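Local coordinates for protein ethylbenzene dehydrogenase alpha-subunit (PDB 2IVF) that belongs to the molybdopterin oxidoreductase family and, as the alpha subunit of its assembly, holds a molybdenum atom, two pterin guanine dinucleotide ligands and an iron-sulfur cluster, at residues Y208-D220 and S539-Y551. Sequence-based numbering, arbitrary orientation.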
loop_
_atom_site.group_PDB
_atom_site.type_symbol
_atom_site.label_atom_id
_atom_site.label_comp_id
_atom_site.label_asym_id
_atom_site.label_seq_id
_atom_site.Cartn_x
_atom_site.Cartn_y
_atom_site.Cartn_z
ATOM N N TYR A 208 -5.376 -27.227 -17.708
ATOM C CA TYR A 208 -5.436 -27.560 -19.138
ATOM C C TYR A 208 -5.095 -29.030 -19.448
ATOM O O TYR A 208 -5.782 -29.734 -20.235
ATOM C CB TYR A 208 -4.487 -26.615 -19.856
ATOM C CG TYR A 208 -4.309 -26.877 -21.302
ATOM C CD1 TYR A 208 -5.404 -27.085 -22.144
ATOM C CD2 TYR A 208 -3.031 -26.881 -21.865
ATOM C CE1 TYR A 208 -5.217 -27.297 -23.495
ATOM C CE2 TYR A 208 -2.844 -27.105 -23.206
ATOM C CZ TYR A 208 -3.937 -27.307 -24.018
ATOM O OH TYR A 208 -3.744 -27.529 -25.360
ATOM N N LEU A 209 -4.025 -29.532 -18.847
ATOM C CA LEU A 209 -3.706 -30.929 -19.072
ATOM C C LEU A 209 -4.833 -31.850 -18.579
ATOM O O LEU A 209 -5.082 -32.891 -19.176
ATOM C CB LEU A 209 -2.387 -31.286 -18.417
ATOM C CG LEU A 209 -1.134 -30.754 -19.120
ATOM C CD1 LEU A 209 0.109 -31.157 -18.335
ATOM C CD2 LEU A 209 -1.050 -31.321 -20.508
ATOM N N MET A 210 -5.506 -31.458 -17.497
ATOM C CA MET A 210 -6.554 -32.299 -16.890
ATOM C C MET A 210 -7.934 -32.006 -17.461
ATOM O O MET A 210 -8.924 -32.734 -17.171
ATOM C CB MET A 210 -6.580 -32.090 -15.377
ATOM C CG MET A 210 -5.335 -32.571 -14.710
ATOM S SD MET A 210 -5.528 -32.705 -12.918
ATOM C CE MET A 210 -5.876 -31.096 -12.418
ATOM N N ASP A 211 -7.985 -30.973 -18.302
ATOM C CA ASP A 211 -9.231 -30.374 -18.792
ATOM C C ASP A 211 -10.162 -30.001 -17.633
ATOM O O ASP A 211 -11.363 -30.270 -17.664
ATOM C CB ASP A 211 -9.928 -31.301 -19.796
ATOM C CG ASP A 211 -11.111 -30.627 -20.466
ATOM O OD1 ASP A 211 -11.003 -29.421 -20.734
ATOM O OD2 ASP A 211 -12.155 -31.281 -20.650
ATOM N N GLY A 212 -9.572 -29.433 -16.589
ATOM C CA GLY A 212 -10.345 -28.908 -15.461
ATOM C C GLY A 212 -10.953 -27.578 -15.832
ATOM O O GLY A 212 -10.785 -27.106 -16.958
ATOM N N VAL A 213 -11.654 -26.962 -14.885
ATOM C CA VAL A 213 -12.404 -25.749 -15.121
ATOM C C VAL A 213 -11.660 -24.628 -14.436
ATOM O O VAL A 213 -11.269 -24.774 -13.281
ATOM C CB VAL A 213 -13.832 -25.835 -14.540
ATOM C CG1 VAL A 213 -14.572 -24.544 -14.852
ATOM C CG2 VAL A 213 -14.552 -27.067 -15.096
ATOM N N SER A 214 -11.376 -23.556 -15.173
ATOM C CA SER A 214 -10.677 -22.404 -14.603
ATOM C C SER A 214 -11.483 -21.110 -14.835
ATOM O O SER A 214 -11.338 -20.444 -15.871
ATOM C CB SER A 214 -9.266 -22.237 -15.165
ATOM O OG SER A 214 -8.588 -23.480 -15.367
ATOM N N PRO A 215 -12.375 -20.774 -13.903
ATOM C CA PRO A 215 -13.049 -19.509 -14.006
ATOM C C PRO A 215 -12.103 -18.349 -14.294
ATOM O O PRO A 215 -10.969 -18.291 -13.756
ATOM C CB PRO A 215 -13.724 -19.389 -12.644
ATOM C CG PRO A 215 -14.101 -20.788 -12.310
ATOM C CD PRO A 215 -12.912 -21.580 -12.783
ATOM N N ASP A 216 -12.545 -17.478 -15.189
ATOM C CA ASP A 216 -11.703 -16.342 -15.711
ATOM C C ASP A 216 -11.254 -15.392 -14.615
ATOM O O ASP A 216 -12.089 -14.782 -13.965
ATOM C CB ASP A 216 -12.514 -15.569 -16.733
ATOM C CG ASP A 216 -11.710 -14.593 -17.527
ATOM O OD1 ASP A 216 -11.008 -13.741 -16.941
ATOM O OD2 ASP A 216 -11.823 -14.646 -18.776
ATOM N N ILE A 217 -9.946 -15.270 -14.417
ATOM C CA ILE A 217 -9.388 -14.470 -13.343
ATOM C C ILE A 217 -9.892 -13.029 -13.427
ATOM O O ILE A 217 -10.370 -12.478 -12.465
ATOM C CB ILE A 217 -7.834 -14.523 -13.340
ATOM C CG1 ILE A 217 -7.223 -13.448 -12.415
ATOM C CG2 ILE A 217 -7.254 -14.353 -14.747
ATOM C CD1 ILE A 217 -7.524 -13.667 -10.940
ATOM N N ASN A 218 -9.791 -12.407 -14.598
ATOM C CA ASN A 218 -10.107 -10.978 -14.691
ATOM C C ASN A 218 -11.556 -10.624 -14.510
ATOM O O ASN A 218 -11.879 -9.606 -13.904
ATOM C CB ASN A 218 -9.588 -10.411 -16.002
ATOM C CG ASN A 218 -8.243 -9.881 -15.836
ATOM O OD1 ASN A 218 -7.264 -10.632 -15.801
ATOM N ND2 ASN A 218 -8.165 -8.576 -15.598
ATOM N N VAL A 219 -12.416 -11.462 -15.043
ATOM C CA VAL A 219 -13.853 -11.283 -14.884
ATOM C C VAL A 219 -14.207 -11.533 -13.389
ATOM O O VAL A 219 -15.110 -10.883 -12.828
ATOM C CB VAL A 219 -14.570 -12.198 -15.834
ATOM C CG1 VAL A 219 -16.116 -12.045 -15.750
ATOM C CG2 VAL A 219 -14.051 -11.916 -17.292
ATOM N N ASP A 220 -13.470 -12.454 -12.760
ATOM C CA ASP A 220 -13.766 -12.860 -11.391
ATOM C C ASP A 220 -13.384 -11.745 -10.399
ATOM O O ASP A 220 -14.129 -11.457 -9.452
ATOM C CB ASP A 220 -13.070 -14.186 -11.063
ATOM C CG ASP A 220 -13.525 -14.761 -9.731
ATOM O OD1 ASP A 220 -14.739 -15.114 -9.584
ATOM O OD2 ASP A 220 -12.665 -14.861 -8.833
ATOM N N SER A 539 -11.915 -21.135 -24.788
ATOM C CA SER A 539 -12.803 -22.249 -24.469
ATOM C C SER A 539 -12.146 -23.636 -24.640
ATOM O O SER A 539 -12.555 -24.614 -23.984
ATOM C CB SER A 539 -14.045 -22.137 -25.355
ATOM O OG SER A 539 -14.730 -20.940 -25.033
ATOM N N ALA A 540 -11.170 -23.736 -25.547
ATOM C CA ALA A 540 -10.428 -24.977 -25.734
ATOM C C ALA A 540 -9.581 -25.293 -24.493
ATOM O O ALA A 540 -9.309 -26.447 -24.207
ATOM C CB ALA A 540 -9.537 -24.891 -26.973
ATOM N N VAL A 541 -9.145 -24.270 -23.767
ATOM C CA VAL A 541 -8.290 -24.503 -22.604
ATOM C C VAL A 541 -9.031 -24.437 -21.261
ATOM O O VAL A 541 -8.379 -24.428 -20.206
ATOM C CB VAL A 541 -7.072 -23.532 -22.595
ATOM C CG1 VAL A 541 -6.337 -23.580 -23.983
ATOM C CG2 VAL A 541 -7.518 -22.137 -22.271
ATOM N N GLY A 542 -10.370 -24.347 -21.286
ATOM C CA GLY A 542 -11.197 -24.426 -20.042
ATOM C C GLY A 542 -11.321 -23.152 -19.208
ATOM O O GLY A 542 -11.685 -23.201 -18.016
ATOM N N LEU A 543 -11.005 -22.016 -19.831
ATOM C CA LEU A 543 -11.177 -20.722 -19.199
ATOM C C LEU A 543 -12.604 -20.292 -19.480
ATOM O O LEU A 543 -13.020 -20.217 -20.642
ATOM C CB LEU A 543 -10.210 -19.703 -19.764
ATOM C CG LEU A 543 -8.755 -19.961 -19.369
ATOM C CD1 LEU A 543 -7.802 -19.227 -20.286
ATOM C CD2 LEU A 543 -8.522 -19.561 -17.911
ATOM N N VAL A 544 -13.344 -20.019 -18.414
ATOM C CA VAL A 544 -14.802 -19.906 -18.504
ATOM C C VAL A 544 -15.276 -18.655 -17.746
ATOM O O VAL A 544 -14.651 -18.245 -16.759
ATOM C CB VAL A 544 -15.490 -21.217 -17.968
ATOM C CG1 VAL A 544 -14.895 -22.430 -18.662
ATOM C CG2 VAL A 544 -15.295 -21.337 -16.448
ATOM N N PRO A 545 -16.351 -18.008 -18.231
ATOM C CA PRO A 545 -16.947 -16.864 -17.495
ATOM C C PRO A 545 -17.325 -17.283 -16.088
ATOM O O PRO A 545 -18.025 -18.285 -15.958
ATOM C CB PRO A 545 -18.220 -16.536 -18.301
ATOM C CG PRO A 545 -18.454 -17.725 -19.202
ATOM C CD PRO A 545 -17.087 -18.300 -19.471
ATOM N N PRO A 546 -16.812 -16.602 -15.048
ATOM C CA PRO A 546 -17.074 -16.993 -13.638
ATOM C C PRO A 546 -18.517 -16.837 -13.126
ATOM O O PRO A 546 -18.937 -17.600 -12.237
ATOM C CB PRO A 546 -16.076 -16.133 -12.854
ATOM C CG PRO A 546 -15.818 -14.985 -13.740
ATOM C CD PRO A 546 -15.899 -15.454 -15.127
ATOM N N ALA A 547 -19.324 -15.964 -13.736
ATOM C CA ALA A 547 -20.755 -15.881 -13.380
ATOM C C ALA A 547 -21.494 -17.220 -13.516
ATOM O O ALA A 547 -22.482 -17.478 -12.797
ATOM C CB ALA A 547 -21.475 -14.756 -14.192
ATOM N N MET A 548 -21.071 -18.057 -14.464
ATOM C CA MET A 548 -21.843 -19.245 -14.792
ATOM C C MET A 548 -21.819 -20.247 -13.657
ATOM O O MET A 548 -22.877 -20.680 -13.202
ATOM C CB MET A 548 -21.362 -19.936 -16.072
ATOM C CG MET A 548 -21.451 -19.076 -17.308
ATOM S SD MET A 548 -23.087 -18.334 -17.535
ATOM C CE MET A 548 -22.830 -17.488 -19.113
ATOM N N TRP A 549 -20.628 -20.631 -13.215
ATOM C CA TRP A 549 -20.531 -21.692 -12.223
ATOM C C TRP A 549 -21.018 -21.120 -10.858
ATOM O O TRP A 549 -21.667 -21.821 -10.106
ATOM C CB TRP A 549 -19.110 -22.280 -12.154
ATOM C CG TRP A 549 -18.172 -21.518 -11.314
ATOM C CD1 TRP A 549 -17.576 -20.343 -11.593
ATOM C CD2 TRP A 549 -17.729 -21.904 -10.029
ATOM N NE1 TRP A 549 -16.782 -19.938 -10.524
ATOM C CE2 TRP A 549 -16.875 -20.887 -9.548
ATOM C CE3 TRP A 549 -18.013 -23.002 -9.217
ATOM C CZ2 TRP A 549 -16.260 -20.953 -8.316
ATOM C CZ3 TRP A 549 -17.413 -23.073 -7.980
ATOM C CH2 TRP A 549 -16.538 -22.060 -7.542
ATOM N N LEU A 550 -20.775 -19.827 -10.606
ATOM C CA LEU A 550 -21.270 -19.215 -9.375
ATOM C C LEU A 550 -22.777 -19.257 -9.327
ATOM O O LEU A 550 -23.360 -19.600 -8.280
ATOM C CB LEU A 550 -20.776 -17.786 -9.209
ATOM C CG LEU A 550 -19.276 -17.603 -8.959
ATOM C CD1 LEU A 550 -18.938 -16.126 -8.904
ATOM C CD2 LEU A 550 -18.801 -18.358 -7.688
ATOM N N TYR A 551 -23.404 -18.979 -10.474
ATOM C CA TYR A 551 -24.866 -19.013 -10.610
ATOM C C TYR A 551 -25.447 -20.404 -10.454
ATOM O O TYR A 551 -26.422 -20.578 -9.756
ATOM C CB TYR A 551 -25.291 -18.488 -12.008
ATOM C CG TYR A 551 -26.784 -18.406 -12.278
ATOM C CD1 TYR A 551 -27.523 -17.290 -11.890
ATOM C CD2 TYR A 551 -27.458 -19.414 -13.005
ATOM C CE1 TYR A 551 -28.918 -17.205 -12.175
ATOM C CE2 TYR A 551 -28.792 -19.309 -13.288
ATOM C CZ TYR A 551 -29.517 -18.196 -12.875
ATOM O OH TYR A 551 -30.857 -18.178 -13.186
HETATM O O HOH W 1 -15.085 -17.815 -9.966
#
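Asp220 lies along Pro546 with CB and OD1 and reaches Trp549 through a water. Its CB packs 3.9 Å from Pro546 CG; with CG anti to the backbone N (chi1 -171°), the carboxylate is carried along Pro546, OD1 passing 3.7 Å from Pro546 CB. OD1 then accepts from a water that in turn accepts from Trp549 NE1, 2.8 Å from that water and nearly in the indole plane. OD2 forms salt bridges with Lys614 and Arg613. Over one face of the same indole lies Pro215, with CG 3.3 Å from Trp549 NE1.

Pro215 belongs to a two-stranded parallel sheet, 214-215 with 543-544, in the molybdopterin oxidoreductase region; Asp220 and Trp549 lie in the helices that follow its strands, and the side chain of Asp220 is about 7 Å from the bound pterin guanine dinucleotide MD1. Parallel register is evident from three backbone bonds: Ser214 N donates to Gly542 O, Val544 N to Ser214 O, and Asp216 N to Val544 O at 2.7 Å. The last donor lies in the carbonyl plane, whereas Val544 N sits 46° out of the plane of its acceptor.

Asp216 is the N-cap of helix 217-221: OD1 accepts from Val219 N at 169°, met from above the carboxylate plane, while OD2 binds Tyr954 OH and Met957 N. The third residue of that helix, Val219, presses CG1 against Pro546 CD at 3.5 Å, a tight carbon pair.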